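Local coordinates for coronin (Toxoplasma gondii, PDB 4OZU), which probably binds actin filaments, as coronins generally do, this chain being the WD40-repeat domain of the longer protein, at residues K179-W182 with K183-L187. Numbering follows the deposited sequence.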
loop_
_atom_site.group_PDB
_atom_site.type_symbol
_atom_site.label_atom_id
_atom_site.label_comp_id
_atom_site.label_asym_id
_atom_site.label_seq_id
_atom_site.Cartn_x
_atom_site.Cartn_y
_atom_site.Cartn_z
ATOM N N LYS A 179 5.967 6.275 -1.515
ATOM C CA LYS A 179 6.077 4.848 -1.790
ATOM C C LYS A 179 7.512 4.474 -2.152
ATOM O O LYS A 179 8.222 5.256 -2.772
ATOM C CB LYS A 179 5.140 4.439 -2.934
ATOM C CG LYS A 179 3.659 4.587 -2.640
ATOM C CD LYS A 179 3.149 3.460 -1.758
ATOM C CE LYS A 179 1.704 3.692 -1.356
ATOM N NZ LYS A 179 1.207 2.631 -0.442
ATOM N N TRP A 180 7.916 3.272 -1.760
ATOM C CA TRP A 180 9.242 2.739 -2.070
ATOM C C TRP A 180 9.300 1.980 -3.400
ATOM O O TRP A 180 8.392 1.212 -3.738
ATOM C CB TRP A 180 9.694 1.755 -0.998
ATOM C CG TRP A 180 10.055 2.297 0.322
ATOM C CD1 TRP A 180 9.276 2.328 1.445
ATOM C CD2 TRP A 180 11.321 2.829 0.693
ATOM N NE1 TRP A 180 9.985 2.871 2.492
ATOM C CE2 TRP A 180 11.246 3.185 2.052
ATOM C CE3 TRP A 180 12.515 3.050 0.003
ATOM C CZ2 TRP A 180 12.322 3.747 2.731
ATOM C CZ3 TRP A 180 13.574 3.608 0.674
ATOM C CH2 TRP A 180 13.475 3.949 2.027
ATOM N N SER A 181 10.402 2.157 -4.118
ATOM C CA SER A 181 10.753 1.274 -5.228
ATOM C C SER A 181 10.896 -0.165 -4.751
ATOM O O SER A 181 11.352 -0.408 -3.641
ATOM C CB SER A 181 12.064 1.735 -5.866
ATOM O OG SER A 181 12.559 0.763 -6.772
ATOM N N TRP A 182 10.536 -1.126 -5.599
ATOM C CA TRP A 182 10.751 -2.527 -5.263
ATOM C C TRP A 182 12.232 -2.895 -5.208
ATOM O O TRP A 182 12.600 -3.947 -4.688
ATOM C CB TRP A 182 10.011 -3.416 -6.256
ATOM C CG TRP A 182 8.562 -3.412 -5.961
ATOM C CD1 TRP A 182 7.608 -2.629 -6.540
ATOM C CD2 TRP A 182 7.890 -4.196 -4.967
ATOM N NE1 TRP A 182 6.381 -2.886 -5.976
ATOM C CE2 TRP A 182 6.529 -3.842 -5.006
ATOM C CE3 TRP A 182 8.310 -5.162 -4.045
ATOM C CZ2 TRP A 182 5.581 -4.430 -4.172
ATOM C CZ3 TRP A 182 7.364 -5.742 -3.213
ATOM C CH2 TRP A 182 6.021 -5.371 -3.282
ATOM N N LYS A 183 13.078 -2.016 -5.733
ATOM C CA LYS A 183 14.522 -2.163 -5.609
ATOM C C LYS A 183 14.988 -1.770 -4.207
ATOM O O LYS A 183 16.069 -2.153 -3.773
ATOM C CB LYS A 183 15.213 -1.297 -6.661
ATOM C CG LYS A 183 16.721 -1.417 -6.707
ATOM C CD LYS A 183 17.270 -0.749 -7.962
ATOM C CE LYS A 183 18.792 -0.716 -7.970
ATOM N NZ LYS A 183 19.321 -0.087 -9.212
ATOM N N GLY A 184 14.166 -0.984 -3.519
ATOM C CA GLY A 184 14.451 -0.572 -2.157
ATOM C C GLY A 184 15.402 0.607 -2.025
ATOM O O GLY A 184 15.809 0.954 -0.915
ATOM N N ASP A 185 15.760 1.239 -3.142
ATOM C CA ASP A 185 16.784 2.283 -3.097
ATOM C C ASP A 185 16.193 3.690 -3.131
ATOM O O ASP A 185 16.754 4.612 -2.541
ATOM C CB ASP A 185 17.785 2.103 -4.244
ATOM C CG ASP A 185 17.147 2.155 -5.616
ATOM O OD1 ASP A 185 15.920 1.940 -5.738
ATOM O OD2 ASP A 185 17.909 2.390 -6.585
ATOM N N LEU A 186 15.058 3.843 -3.801
ATOM C CA LEU A 186 14.450 5.149 -4.013
ATOM C C LEU A 186 13.032 5.203 -3.471
ATOM O O LEU A 186 12.333 4.187 -3.407
ATOM C CB LEU A 186 14.444 5.497 -5.502
ATOM C CG LEU A 186 15.816 5.592 -6.174
ATOM C CD1 LEU A 186 15.676 5.828 -7.679
ATOM C CD2 LEU A 186 16.662 6.690 -5.537
ATOM N N LEU A 187 12.632 6.408 -3.072
ATOM C CA LEU A 187 11.275 6.693 -2.653
ATOM C C LEU A 187 10.685 7.681 -3.646
ATOM O O LEU A 187 11.403 8.537 -4.172
ATOM C CB LEU A 187 11.258 7.264 -1.239
ATOM C CG LEU A 187 9.883 7.467 -0.609
ATOM C CD1 LEU A 187 9.573 6.355 0.375
ATOM C CD2 LEU A 187 9.841 8.816 0.059
HETATM O O HOH W 1 14.602 2.267 -8.236
#
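S181 points its hydroxyl forward along the chain, and OG takes the backbone N-H of K183 at 3.0 Å. With chi1 at 169°, OG lies on the far side of CB from its own N, close by its carbonyl carbon, which brings it within bonding distance of the K183 amide. The same oxygen is hydrogen-bonded to the D225 carboxylate, and a water that donates to it also donates to D185 OD1, joining the two side chains although OG and OD1 stand 3.7 Å apart. D185 sends its carboxylate back toward the serine with CG between backbone N and carbonyl carbon (chi1 59°); a long salt-bridge contact reaches OD2 from the extended chain of K183. S181 also opens a type I turn that ends at G184, whose N bonds to S181 O at 2.9 Å. G184 then takes a positive phi. A second backbone bond runs from S181 N to L186 O, 2.9 Å away.

This is the connection between the first two strands, 175-180 and 187-191, of a four-stranded antiparallel blade in the WD40 beta-propeller. Where those strands meet, W180 and L187 form a non-hydrogen-bonded pair with both side chains on one face of the sheet. L187 lays CD1 over the five-membered ring of the indole, 3.9 Å from its centroid and only 7° off the normal, a CH-pi contact. The leucine's CA also comes to 3.4 Å from K179 O, a CA-H...O contact. Along the six-membered ring, W180 CE3 approaches L186 O obliquely at 3.6 Å. Across in the preceding blade, E137 fixes the indole by accepting NE1-H on its backbone O, while its carboxylate pairs with K179 NZ.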